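Malonyl-CoA-[acyl-carrier-protein] transacylase (Coxiella burnetii, PDB 3TQE) probably transfers the malonyl group from malonyl-CoA to holo-acyl carrier protein, supplying malonyl-ACP for fatty acid synthesis. Local coordinates at residues 30-40 and 72-80; 160-168 and 256-266. All coordinates share one frame; numbering follows the deposited sequence. Where two conformers were deposited one is given.

Interaction 1: 30-40 and 72-80; sequences QPIVLETFQQA and TADVAIFRC. With EDO (1,2-ethanediol), chain D.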
# COMPACT_ATOMS: atom_id res chain seq x y z
N GLN A 30 18.99 -4.21 -14.02
CA GLN A 30 18.52 -2.92 -14.52
C GLN A 30 19.12 -1.76 -13.74
O GLN A 30 18.74 -1.53 -12.59
CB GLN A 30 17.01 -2.88 -14.38
CG GLN A 30 16.28 -3.91 -15.18
CD GLN A 30 16.54 -3.80 -16.67
OE1 GLN A 30 16.84 -2.72 -17.20
NE2 GLN A 30 16.39 -4.93 -17.39
N PRO A 31 20.02 -1.00 -14.36
CA PRO A 31 20.64 0.15 -13.77
C PRO A 31 19.66 1.17 -13.21
O PRO A 31 19.97 1.85 -12.25
CB PRO A 31 21.43 0.75 -14.93
CG PRO A 31 21.79 -0.43 -15.75
CD PRO A 31 20.65 -1.34 -15.65
N ILE A 32 18.45 1.22 -13.75
CA ILE A 32 17.50 2.20 -13.25
C ILE A 32 17.12 1.93 -11.78
O ILE A 32 16.73 2.85 -11.07
CB ILE A 32 16.24 2.33 -14.16
CG1 ILE A 32 15.49 3.64 -13.89
CG2 ILE A 32 15.30 1.15 -13.98
CD1 ILE A 32 16.31 4.92 -13.99
N VAL A 33 17.23 0.70 -11.32
CA VAL A 33 16.92 0.38 -9.93
C VAL A 33 17.88 1.09 -9.01
O VAL A 33 17.47 1.81 -8.12
CB VAL A 33 16.92 -1.12 -9.65
CG1 VAL A 33 16.74 -1.40 -8.19
CG2 VAL A 33 15.84 -1.79 -10.48
N LEU A 34 19.16 0.94 -9.25
CA LEU A 34 20.12 1.59 -8.37
C LEU A 34 20.02 3.09 -8.51
O LEU A 34 20.17 3.81 -7.52
CB LEU A 34 21.52 1.08 -8.62
CG LEU A 34 21.78 -0.34 -8.10
CD1 LEU A 34 23.15 -0.80 -8.56
CD2 LEU A 34 21.68 -0.45 -6.60
N GLU A 35 19.78 3.59 -9.71
CA GLU A 35 19.62 5.03 -9.90
C GLU A 35 18.44 5.56 -9.09
O GLU A 35 18.51 6.63 -8.49
CB GLU A 35 19.46 5.38 -11.37
CG GLU A 35 19.36 6.87 -11.65
CD GLU A 35 20.71 7.58 -11.67
OE1 GLU A 35 21.60 7.23 -10.86
OE2 GLU A 35 20.88 8.51 -12.50
N THR A 36 17.37 4.81 -9.05
CA THR A 36 16.19 5.22 -8.29
C THR A 36 16.49 5.22 -6.80
O THR A 36 16.11 6.13 -6.09
CB THR A 36 15.01 4.29 -8.64
OG1 THR A 36 14.74 4.43 -10.05
CG2 THR A 36 13.74 4.63 -7.86
N PHE A 37 17.17 4.20 -6.32
CA PHE A 37 17.54 4.16 -4.93
C PHE A 37 18.53 5.27 -4.62
O PHE A 37 18.49 5.81 -3.52
CB PHE A 37 18.08 2.80 -4.51
CG PHE A 37 17.00 1.83 -4.15
CD1 PHE A 37 16.62 1.65 -2.84
CD2 PHE A 37 16.30 1.14 -5.12
CE1 PHE A 37 15.60 0.80 -2.51
CE2 PHE A 37 15.27 0.28 -4.78
CZ PHE A 37 14.93 0.11 -3.48
N GLN A 38 19.39 5.62 -5.56
CA GLN A 38 20.33 6.73 -5.36
C GLN A 38 19.58 8.04 -5.18
O GLN A 38 19.93 8.87 -4.33
CB GLN A 38 21.31 6.83 -6.52
CG GLN A 38 22.46 5.83 -6.44
CD GLN A 38 23.25 5.67 -7.75
OE1 GLN A 38 22.87 6.19 -8.81
NE2 GLN A 38 24.37 4.96 -7.67
N GLN A 39 18.55 8.24 -5.99
CA GLN A 39 17.71 9.42 -5.86
C GLN A 39 17.07 9.45 -4.49
O GLN A 39 17.05 10.49 -3.83
CB GLN A 39 16.64 9.42 -6.94
CG GLN A 39 17.22 9.72 -8.30
CD GLN A 39 16.27 9.47 -9.42
OE1 GLN A 39 15.13 9.13 -9.21
NE2 GLN A 39 16.74 9.69 -10.64
N ALA A 40 16.51 8.34 -4.07
CA ALA A 40 15.91 8.29 -2.76
C ALA A 40 16.92 8.56 -1.66
O ALA A 40 16.64 9.28 -0.72
CB ALA A 40 15.23 6.97 -2.54
N THR A 72 10.25 3.48 -2.83
CA THR A 72 11.38 3.45 -3.77
C THR A 72 11.36 2.15 -4.58
O THR A 72 11.55 2.18 -5.78
CB THR A 72 12.69 3.66 -3.01
OG1 THR A 72 12.64 4.91 -2.34
CG2 THR A 72 13.88 3.66 -3.97
N ALA A 73 11.11 1.04 -3.91
CA ALA A 73 11.04 -0.25 -4.60
C ALA A 73 9.92 -0.25 -5.63
O ALA A 73 10.10 -0.68 -6.76
CB ALA A 73 10.84 -1.37 -3.61
N ASP A 74 8.75 0.26 -5.24
CA ASP A 74 7.61 0.26 -6.13
C ASP A 74 7.91 1.15 -7.34
O ASP A 74 7.61 0.79 -8.47
CB ASP A 74 6.40 0.83 -5.41
CG ASP A 74 5.77 -0.11 -4.37
OD1 ASP A 74 6.26 -1.22 -4.09
OD2 ASP A 74 4.74 0.34 -3.79
N VAL A 75 8.46 2.33 -7.12
CA VAL A 75 8.77 3.23 -8.20
C VAL A 75 9.87 2.66 -9.09
O VAL A 75 9.83 2.77 -10.30
CB VAL A 75 9.16 4.59 -7.66
CG1 VAL A 75 9.76 5.45 -8.74
CG2 VAL A 75 7.93 5.25 -7.04
N ALA A 76 10.86 2.02 -8.49
CA ALA A 76 11.92 1.37 -9.28
C ALA A 76 11.34 0.37 -10.24
O ALA A 76 11.76 0.29 -11.40
CB ALA A 76 12.95 0.74 -8.36
N ILE A 77 10.40 -0.43 -9.76
CA ILE A 77 9.78 -1.45 -10.62
C ILE A 77 8.97 -0.80 -11.71
O ILE A 77 9.02 -1.22 -12.87
CB ILE A 77 8.97 -2.44 -9.80
CG1 ILE A 77 9.95 -3.31 -9.01
CG2 ILE A 77 8.05 -3.28 -10.70
CD1 ILE A 77 9.32 -4.14 -7.94
N PHE A 78 8.23 0.25 -11.38
CA PHE A 78 7.54 0.97 -12.43
C PHE A 78 8.46 1.48 -13.49
O PHE A 78 8.17 1.42 -14.68
CB PHE A 78 6.77 2.11 -11.82
CG PHE A 78 6.01 2.91 -12.81
CD1 PHE A 78 4.80 2.46 -13.26
CD2 PHE A 78 6.52 4.08 -13.32
CE1 PHE A 78 4.10 3.18 -14.19
CE2 PHE A 78 5.80 4.81 -14.25
CZ PHE A 78 4.62 4.34 -14.67
N ARG A 79 9.60 2.00 -13.07
CA ARG A 79 10.55 2.53 -14.02
C ARG A 79 11.15 1.44 -14.89
O ARG A 79 11.46 1.68 -16.04
CB ARG A 79 11.63 3.27 -13.29
CG ARG A 79 11.14 4.58 -12.71
CD ARG A 79 12.17 5.28 -11.92
NE ARG A 79 11.69 6.59 -11.54
CZ ARG A 79 12.42 7.47 -10.87
NH1 ARG A 79 13.66 7.16 -10.48
NH2 ARG A 79 11.92 8.67 -10.60
N CYS A 80 11.33 0.27 -14.33
CA CYS A 80 11.80 -0.88 -15.11
C CYS A 80 10.74 -1.31 -16.13
O CYS A 80 11.05 -1.61 -17.26
CB CYS A 80 12.13 -2.05 -14.22
SG CYS A 80 13.62 -1.81 -13.26
C1 EDO D . 8.06 7.65 -11.89
O1 EDO D . 9.18 7.21 -12.63
C2 EDO D . 8.09 9.17 -11.82
O2 EDO D . 9.37 9.64 -11.35
O HOH W 1 13.24 11.17 -9.97

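Interaction 2: 160-168 and 256-266; sequences VQPANLNST and VRPVRWVETIK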
# COMPACT_ATOMS: atom_id res chain seq x y z
N VAL A 160 -11.37 0.62 18.41
CA VAL A 160 -11.06 -0.56 17.63
C VAL A 160 -12.02 -0.59 16.47
O VAL A 160 -13.22 -0.47 16.65
CB VAL A 160 -11.12 -1.87 18.45
CG1 VAL A 160 -12.48 -2.03 19.16
CG2 VAL A 160 -10.80 -3.09 17.58
N GLN A 161 -11.49 -0.69 15.27
CA GLN A 161 -12.33 -0.68 14.10
C GLN A 161 -11.65 -1.29 12.91
O GLN A 161 -10.45 -1.43 12.90
CB GLN A 161 -12.75 0.72 13.75
CG GLN A 161 -11.68 1.73 13.60
CD GLN A 161 -12.29 3.14 13.61
OE1 GLN A 161 -12.77 3.63 14.65
NE2 GLN A 161 -12.27 3.78 12.48
N PRO A 162 -12.44 -1.63 11.88
CA PRO A 162 -11.85 -2.07 10.63
C PRO A 162 -10.90 -1.01 10.07
O PRO A 162 -11.20 0.18 10.09
CB PRO A 162 -13.07 -2.30 9.73
CG PRO A 162 -14.19 -2.62 10.70
CD PRO A 162 -13.91 -1.70 11.85
N ALA A 163 -9.76 -1.47 9.62
CA ALA A 163 -8.64 -0.65 9.19
C ALA A 163 -8.25 -0.97 7.76
O ALA A 163 -7.98 -0.06 6.98
CB ALA A 163 -7.47 -0.84 10.09
N ASN A 164 -8.16 -2.25 7.41
CA ASN A 164 -7.90 -2.61 6.03
C ASN A 164 -8.96 -3.59 5.60
O ASN A 164 -9.07 -4.67 6.19
CB ASN A 164 -6.57 -3.33 5.82
CG ASN A 164 -5.34 -2.52 6.10
OD1 ASN A 164 -5.35 -1.30 6.19
ND2 ASN A 164 -4.21 -3.24 6.19
N LEU A 165 -9.74 -3.22 4.59
CA LEU A 165 -10.75 -4.12 4.05
C LEU A 165 -10.10 -4.83 2.87
O LEU A 165 -10.12 -4.32 1.73
CB LEU A 165 -11.97 -3.30 3.67
CG LEU A 165 -12.52 -2.38 4.76
CD1 LEU A 165 -13.71 -1.58 4.30
CD2 LEU A 165 -12.89 -3.19 6.01
N ASN A 166 -9.44 -5.94 3.14
CA ASN A 166 -8.45 -6.49 2.22
C ASN A 166 -8.99 -7.47 1.22
O ASN A 166 -8.62 -7.43 0.05
CB ASN A 166 -7.29 -7.12 2.97
CG ASN A 166 -6.33 -6.10 3.45
OD1 ASN A 166 -6.36 -4.96 2.99
ND2 ASN A 166 -5.47 -6.48 4.36
N SER A 167 -9.86 -8.34 1.67
CA SER A 167 -10.51 -9.25 0.77
C SER A 167 -11.85 -9.54 1.37
O SER A 167 -12.19 -9.09 2.46
CB SER A 167 -9.69 -10.50 0.57
OG SER A 167 -10.06 -11.48 1.53
N THR A 168 -12.65 -10.34 0.69
CA THR A 168 -14.03 -10.38 1.07
C THR A 168 -14.21 -10.92 2.54
O THR A 168 -14.99 -10.40 3.36
CB THR A 168 -14.79 -11.11 -0.06
OG1 THR A 168 -13.88 -11.36 -1.16
CG2 THR A 168 -15.92 -10.20 -0.57
N VAL A 256 -6.63 7.93 8.81
CA VAL A 256 -7.58 7.72 9.89
C VAL A 256 -8.81 6.92 9.51
O VAL A 256 -9.70 6.72 10.34
CB VAL A 256 -7.98 9.05 10.54
CG1 VAL A 256 -6.80 9.69 11.21
CG2 VAL A 256 -8.60 10.01 9.50
N ARG A 257 -8.86 6.46 8.27
CA ARG A 257 -10.00 5.74 7.76
C ARG A 257 -9.55 4.45 7.12
O ARG A 257 -8.40 4.32 6.74
CB ARG A 257 -10.75 6.61 6.76
CG ARG A 257 -11.47 7.75 7.41
CD ARG A 257 -12.52 7.25 8.38
NE ARG A 257 -13.83 7.15 7.76
CZ ARG A 257 -14.85 7.97 8.02
NH1 ARG A 257 -14.71 8.95 8.91
NH2 ARG A 257 -16.00 7.81 7.40
N PRO A 258 -10.46 3.50 6.97
CA PRO A 258 -10.05 2.21 6.44
C PRO A 258 -9.62 2.26 5.00
O PRO A 258 -10.13 3.05 4.22
CB PRO A 258 -11.27 1.33 6.58
CG PRO A 258 -12.32 2.19 6.91
CD PRO A 258 -11.84 3.46 7.45
N VAL A 259 -8.70 1.37 4.67
CA VAL A 259 -8.28 1.15 3.30
C VAL A 259 -9.33 0.25 2.66
O VAL A 259 -9.47 -0.92 3.00
CB VAL A 259 -6.92 0.48 3.25
CG1 VAL A 259 -6.52 0.09 1.84
CG2 VAL A 259 -5.89 1.40 3.86
N ARG A 260 -10.03 0.79 1.67
CA ARG A 260 -11.12 0.08 1.05
C ARG A 260 -10.62 -0.69 -0.15
O ARG A 260 -10.98 -0.41 -1.30
CB ARG A 260 -12.24 1.06 0.70
CG ARG A 260 -12.80 1.68 1.95
CD ARG A 260 -13.57 2.90 1.67
NE ARG A 260 -14.80 2.61 0.97
CZ ARG A 260 -15.69 3.53 0.58
NH1 ARG A 260 -15.47 4.82 0.80
NH2 ARG A 260 -16.79 3.17 -0.02
N TRP A 261 -9.80 -1.68 0.11
CA TRP A 261 -9.15 -2.40 -0.97
C TRP A 261 -10.12 -3.28 -1.75
O TRP A 261 -10.11 -3.30 -2.98
CB TRP A 261 -7.97 -3.20 -0.46
CG TRP A 261 -7.11 -3.72 -1.52
CD1 TRP A 261 -6.97 -5.00 -1.90
CD2 TRP A 261 -6.29 -2.94 -2.39
NE1 TRP A 261 -6.08 -5.09 -2.94
CE2 TRP A 261 -5.67 -3.83 -3.28
CE3 TRP A 261 -6.03 -1.58 -2.51
CZ2 TRP A 261 -4.78 -3.40 -4.25
CZ3 TRP A 261 -5.16 -1.16 -3.50
CH2 TRP A 261 -4.54 -2.06 -4.34
N VAL A 262 -10.97 -4.01 -1.06
CA VAL A 262 -11.86 -4.88 -1.79
C VAL A 262 -12.78 -4.03 -2.70
O VAL A 262 -12.98 -4.41 -3.85
CB VAL A 262 -12.61 -5.86 -0.88
CG1 VAL A 262 -13.28 -5.12 0.25
CG2 VAL A 262 -13.57 -6.73 -1.70
N GLU A 263 -13.27 -2.89 -2.24
CA GLU A 263 -14.10 -2.06 -3.09
C GLU A 263 -13.30 -1.51 -4.26
O GLU A 263 -13.83 -1.33 -5.35
CB GLU A 263 -14.70 -0.91 -2.31
CG GLU A 263 -15.82 -1.32 -1.42
CD GLU A 263 -16.15 -0.25 -0.41
OE1 GLU A 263 -15.39 -0.12 0.58
OE2 GLU A 263 -17.17 0.44 -0.61
N THR A 264 -12.03 -1.20 -4.04
CA THR A 264 -11.16 -0.73 -5.12
C THR A 264 -11.02 -1.79 -6.20
O THR A 264 -11.16 -1.48 -7.39
CB THR A 264 -9.79 -0.35 -4.58
OG1 THR A 264 -9.95 0.75 -3.68
CG2 THR A 264 -8.84 0.02 -5.69
N ILE A 265 -10.76 -3.02 -5.80
CA ILE A 265 -10.58 -4.08 -6.77
C ILE A 265 -11.90 -4.34 -7.48
O ILE A 265 -11.92 -4.53 -8.70
CB ILE A 265 -10.03 -5.34 -6.12
CG1 ILE A 265 -8.65 -5.08 -5.53
CG2 ILE A 265 -10.03 -6.51 -7.08
CD1 ILE A 265 -7.61 -4.52 -6.47
N LYS A 266 -13.00 -4.32 -6.75
CA LYS A 266 -14.29 -4.52 -7.37
C LYS A 266 -14.61 -3.40 -8.38
O LYS A 266 -15.15 -3.67 -9.46
CB LYS A 266 -15.37 -4.61 -6.31
CG LYS A 266 -15.30 -5.96 -5.60
CD LYS A 266 -16.34 -6.10 -4.55
CE LYS A 266 -16.34 -7.52 -4.00
NZ LYS A 266 -17.58 -7.79 -3.25

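Interaction 1: 30-40 and 72-80
This is a helix-helix packing contact in the acyl transferase domain, where Thr36 of helix 31-44 is a knob set into a hole formed by Thr72, Val75, Ala76 and Arg79 of helix 63-83. The axes of segments 31-40 and 72-80 run roughly antiparallel, at 143°, and approach to 8.8 Å. The contact is buried and lies away from the predicted active site. The small side chain of Ala76 lets the backbones come close, with the CA atoms of Val33 and Ala76 5.1 Å apart. Beside the knob, Phe37 turns one ring face to Thr72. The methyl CG2 of Thr72 stands almost exactly over the centre of the Phe37 ring, 3.4 Å from the centroid, in a CH-pi contact. The chi1 of Thr72 (-59°) sends CG2 over this ring and leaves OG1 hydrogen-bonded to Pro68 O, one turn back on the same helix. Trp49 meets the Phe37 ring edge-to-face. Toward the start of helix 31-44, Cys80 SG lies against the methyl Val33 CG2 at 3.6 Å. The polar side of the contact belongs to Arg79. Its chain is extended from CG to NE. Arg79 NH1 donates to Thr36 OG1 at 3.0 Å, and Thr36 OG1 in turn donates to Ile32 O, so the hydroxyl links the arginine to the helix backbone. On its other edges the guanidinium holds both oxygens of a 1,2-ethanediol, probably from the crystallisation liquor, through NE and NH2. A water joins NH2 to Gln39 OE1. The bond from Arg79 NH1 to Gln39 OE1 is 2.8 Å long and nearly straight, and it lies in the guanidinium plane while the amide is turned 79° from that plane.

Interaction 2: 160-168 and 256-266
Leu165 and Arg260 both place CG anti to the carbonyl carbon (chi1 -52° and -63°), and their side chains run side by side with Leu165 CD1 4.1 Å from Arg260 CG. The backbones pair in parallel at the edge of the mixed sheet. Val259 N donates to Ala163 O at 2.8 Å, and Leu165 N donates to Val259 O at 2.8 Å. The next carbonyl meets the start of a helix. Leu165 O accepts from Val262 N at 2.9 Å, so strand 160-167 bonds to the first turn of helix 261-270. Arg260 is the N-cap residue of that helix. Its guanidinium grips Glu263 side-on with NE and NH2, one to each carboxylate oxygen, and both oxygens are met from above the carboxylate plane. Arg260 NH1 bonds Val236 O. Trp261 brings its ring edge to Asn166 O, with Trp261 CD1 3.5 Å from that oxygen. Asn166 OD1 is hydrogen-bonded to His95 NE2 outside the segments. Val259 lies alongside Asn164, and a bound glycine lies near Asn164. The chemistry is therefore mainly backbone pairing. This pairing probably helps hold Val259 beside the predicted active-site residues His205 and Ser96. It leaves Asn166 O buried with the Trp261 ring edge beside it and no polar partner in the model.

Overall arrangement
The two contacts lie on opposite sides of the chain's centre, their own centres 29 Å apart, and share no helix or strand. Interaction 1 is the more buried, yet it is farther from the middle of the chain and from the predicted active site. Interaction 2 is only partly buried but borders that site. Their chemistry differs accordingly. The helices of interaction 1 meet through side chains, with apolar packing on one flank and an arginine network on the other. In interaction 2 the main chains do the joining, and its salt bridge stays within 256-266. One contact packs helix on helix; the other ends a mixed sheet and starts a helix.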